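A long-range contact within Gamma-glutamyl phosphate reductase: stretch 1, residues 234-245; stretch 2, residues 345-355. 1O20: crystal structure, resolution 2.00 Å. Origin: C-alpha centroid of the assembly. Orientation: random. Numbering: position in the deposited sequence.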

# COMPACT_ATOMS: atom_id res chain seq x y z
N THR A 234 -3.20 4.99 -2.59
CA THR A 234 -3.48 3.94 -1.62
C THR A 234 -4.61 4.40 -0.73
O THR A 234 -4.37 5.06 0.29
CB THR A 234 -2.22 3.63 -0.77
OG1 THR A 234 -1.82 4.80 -0.01
CG2 THR A 234 -1.02 3.29 -1.69
N GLY A 235 -5.84 4.07 -1.14
CA GLY A 235 -7.01 4.73 -0.59
C GLY A 235 -7.55 4.10 0.70
O GLY A 235 -6.99 3.14 1.22
N VAL A 236 -8.64 4.71 1.17
CA VAL A 236 -9.48 4.27 2.31
C VAL A 236 -10.02 2.85 2.15
O VAL A 236 -10.36 2.42 1.05
CB VAL A 236 -10.73 5.17 2.46
CG1 VAL A 236 -11.59 4.74 3.70
CG2 VAL A 236 -10.34 6.64 2.61
N GLY A 237 -10.12 2.14 3.27
CA GLY A 237 -10.58 0.76 3.27
C GLY A 237 -11.78 0.59 4.18
O GLY A 237 -11.66 0.08 5.30
N ASN A 238 -12.93 1.07 3.71
CA ASN A 238 -14.22 0.77 4.31
C ASN A 238 -14.64 -0.61 3.84
O ASN A 238 -15.37 -0.75 2.87
CB ASN A 238 -15.27 1.80 3.90
CG ASN A 238 -16.55 1.67 4.68
OD1 ASN A 238 -16.54 1.27 5.86
ND2 ASN A 238 -17.68 2.02 4.03
N CYS A 239 -14.18 -1.63 4.55
CA CYS A 239 -14.29 -3.00 4.07
C CYS A 239 -15.47 -3.72 4.71
O CYS A 239 -15.69 -3.59 5.94
CB CYS A 239 -13.00 -3.74 4.39
SG CYS A 239 -11.56 -2.99 3.60
N HIS A 240 -16.23 -4.44 3.90
CA HIS A 240 -17.43 -5.18 4.36
C HIS A 240 -17.19 -6.65 4.34
O HIS A 240 -16.48 -7.16 3.48
CB HIS A 240 -18.66 -4.93 3.49
CG HIS A 240 -19.02 -3.50 3.34
ND1 HIS A 240 -18.21 -2.60 2.69
CD2 HIS A 240 -20.12 -2.81 3.73
CE1 HIS A 240 -18.76 -1.40 2.75
NE2 HIS A 240 -19.94 -1.51 3.35
N ILE A 241 -17.78 -7.34 5.30
CA ILE A 241 -17.95 -8.78 5.27
C ILE A 241 -19.45 -9.05 5.29
O ILE A 241 -20.17 -8.55 6.17
CB ILE A 241 -17.28 -9.43 6.52
CG1 ILE A 241 -15.76 -9.19 6.50
CG2 ILE A 241 -17.60 -10.90 6.58
CD1 ILE A 241 -15.11 -9.64 7.79
N PHE A 242 -19.92 -9.86 4.34
CA PHE A 242 -21.31 -10.31 4.29
C PHE A 242 -21.42 -11.77 4.69
O PHE A 242 -20.79 -12.62 4.07
CB PHE A 242 -21.87 -10.14 2.87
CG PHE A 242 -23.20 -10.84 2.63
CD1 PHE A 242 -24.26 -10.63 3.48
CD2 PHE A 242 -23.37 -11.69 1.56
CE1 PHE A 242 -25.49 -11.27 3.25
CE2 PHE A 242 -24.58 -12.33 1.33
CZ PHE A 242 -25.62 -12.12 2.15
N VAL A 243 -22.18 -12.06 5.73
CA VAL A 243 -22.44 -13.39 6.19
C VAL A 243 -23.77 -13.85 5.58
O VAL A 243 -24.83 -13.40 5.96
CB VAL A 243 -22.52 -13.47 7.74
CG1 VAL A 243 -22.58 -14.93 8.17
CG2 VAL A 243 -21.25 -12.76 8.41
N ASP A 244 -23.68 -14.73 4.62
CA ASP A 244 -24.83 -15.24 3.88
C ASP A 244 -25.52 -16.33 4.71
O ASP A 244 -24.96 -16.87 5.65
CB ASP A 244 -24.33 -15.81 2.56
CG ASP A 244 -25.40 -15.97 1.46
OD1 ASP A 244 -26.54 -15.41 1.51
OD2 ASP A 244 -25.12 -16.64 0.43
N GLU A 245 -26.75 -16.64 4.30
CA GLU A 245 -27.59 -17.63 4.93
C GLU A 245 -26.96 -18.96 5.17
O GLU A 245 -27.11 -19.50 6.26
CB GLU A 245 -28.84 -17.85 4.06
CG GLU A 245 -29.89 -18.70 4.75
CD GLU A 245 -31.03 -19.10 3.83
OE1 GLU A 245 -31.01 -18.73 2.62
OE2 GLU A 245 -31.94 -19.78 4.35
N LYS A 345 -22.87 0.91 -2.75
CA LYS A 345 -23.13 2.27 -2.27
C LYS A 345 -22.01 2.74 -1.36
O LYS A 345 -21.64 3.88 -1.43
CB LYS A 345 -24.44 2.33 -1.49
CG LYS A 345 -24.92 3.75 -1.18
CD LYS A 345 -26.32 3.78 -0.62
CE LYS A 345 -26.77 5.24 -0.28
NZ LYS A 345 -27.97 5.10 0.63
N TYR A 346 -21.47 1.87 -0.51
CA TYR A 346 -20.62 2.37 0.57
C TYR A 346 -19.16 1.96 0.52
O TYR A 346 -18.38 2.45 1.28
CB TYR A 346 -21.24 2.01 1.94
CG TYR A 346 -22.52 2.69 2.21
CD1 TYR A 346 -23.73 1.98 2.18
CD2 TYR A 346 -22.57 4.06 2.51
CE1 TYR A 346 -24.91 2.60 2.46
CE2 TYR A 346 -23.79 4.71 2.77
CZ TYR A 346 -24.95 3.98 2.75
OH TYR A 346 -26.18 4.58 3.03
N SER A 347 -18.78 1.06 -0.38
CA SER A 347 -17.41 0.53 -0.45
C SER A 347 -16.49 1.64 -0.95
O SER A 347 -16.92 2.51 -1.68
CB SER A 347 -17.38 -0.64 -1.45
OG SER A 347 -16.08 -1.09 -1.80
N THR A 348 -15.24 1.61 -0.53
CA THR A 348 -14.22 2.48 -1.10
C THR A 348 -13.32 1.70 -2.03
O THR A 348 -12.24 2.16 -2.40
CB THR A 348 -13.40 3.13 -0.01
OG1 THR A 348 -12.85 2.13 0.88
CG2 THR A 348 -14.31 4.03 0.88
N GLY A 349 -13.71 0.48 -2.38
CA GLY A 349 -13.00 -0.29 -3.38
C GLY A 349 -11.72 -0.93 -2.90
O GLY A 349 -10.82 -1.19 -3.68
N HIS A 350 -11.64 -1.22 -1.60
CA HIS A 350 -10.45 -1.87 -1.05
C HIS A 350 -10.63 -3.38 -1.01
O HIS A 350 -10.15 -4.09 -1.90
CB HIS A 350 -10.12 -1.27 0.33
CG HIS A 350 -8.75 -1.60 0.84
ND1 HIS A 350 -8.37 -2.87 1.20
CD2 HIS A 350 -7.67 -0.80 1.06
CE1 HIS A 350 -7.11 -2.85 1.62
NE2 HIS A 350 -6.66 -1.61 1.53
N SER A 351 -11.24 -3.86 0.07
CA SER A 351 -11.44 -5.25 0.32
C SER A 351 -12.91 -5.53 0.72
O SER A 351 -13.49 -4.82 1.52
CB SER A 351 -10.49 -5.71 1.43
OG SER A 351 -9.17 -5.48 1.02
N GLU A 352 -13.49 -6.59 0.15
CA GLU A 352 -14.87 -7.01 0.42
C GLU A 352 -14.92 -8.53 0.46
O GLU A 352 -14.29 -9.19 -0.36
CB GLU A 352 -15.82 -6.46 -0.66
CG GLU A 352 -15.68 -4.98 -0.96
CD GLU A 352 -16.08 -4.05 0.20
OE1 GLU A 352 -16.59 -4.55 1.21
OE2 GLU A 352 -15.84 -2.83 0.09
N SER A 353 -15.70 -9.07 1.40
CA SER A 353 -15.78 -10.51 1.62
C SER A 353 -17.20 -11.05 1.78
O SER A 353 -18.08 -10.42 2.40
CB SER A 353 -14.98 -10.89 2.84
OG SER A 353 -14.98 -12.31 3.00
N ILE A 354 -17.42 -12.24 1.22
CA ILE A 354 -18.64 -12.97 1.46
C ILE A 354 -18.32 -14.25 2.15
O ILE A 354 -17.47 -14.99 1.71
CB ILE A 354 -19.46 -13.23 0.16
CG1 ILE A 354 -20.73 -14.06 0.48
CG2 ILE A 354 -18.66 -13.96 -0.89
CD1 ILE A 354 -21.75 -14.05 -0.69
N LEU A 355 -19.07 -14.53 3.19
CA LEU A 355 -18.98 -15.81 3.86
C LEU A 355 -20.24 -16.59 3.46
O LEU A 355 -21.35 -16.21 3.80
CB LEU A 355 -18.87 -15.63 5.38
CG LEU A 355 -17.79 -14.65 5.86
CD1 LEU A 355 -17.70 -14.67 7.41
CD2 LEU A 355 -16.40 -14.87 5.24
O HOH W 1 -10.16 3.74 -1.45
O HOH W 2 -13.60 -1.53 0.48

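The rule of this contact is a parallel pair of strands, one running through His240 to Val243 and the other from Ser351 to Leu355, preceded by loops that are pinned by side chains. The strand axes run 8° apart and approach to 4.6 Å. In parallel pairing the bonds of one residue reach the two neighbors of its partner, and here Ser353 N donates to His240 O (2.9 Å) while Phe242 N donates to Ser353 O (2.7 Å). The ladder continues with Leu355 N to Phe242 O (2.7 Å, nearly straight at 177°) and ends with Asp244 N to Leu355 O (2.9 Å).

Leu355 covers the most surface. Its side chain lies on the same face as those of Ile241, Val243 and Ser353, and it packs against the first two: Leu355 CG is 3.8 Å from Ile241 CG2, and Leu355 CD1 is 4.2 Å from Val243 CG2. On the other face Phe242 meets Ile354, whose CD1 lies 3.6 Å from Phe242 CD2 at the edge of the ring.

His240, next in area, marks where regular pairing gives way to a carboxylate. With chi1 and chi2 both m, the end of Glu352 comes nearer to stretch 1, so that Glu352 OE1 accepts from both His240 N (2.7 Å) and His240 ND1 (2.9 Å). The other oxygen, Glu352 OE2, accepts from Ser347 OG at 2.6 Å, tying the acid to the turn that follows the helix.

Thr348 secures the loops with one hydroxyl used twice: Thr348 OG1 donates to Val236 O (2.5 Å) and accepts from Asn238 N (3.0 Å). Its methyl CG2 packs 4.0 Å from Val236 CG1. A water bridges the loops, its oxygen 2.8 Å from Val236 O and 2.8 Å from Thr348 O, donating to both. Nearby, Asn238 ND2 donates to Tyr346 O (2.9 Å), anchoring the loop to the end of the helix.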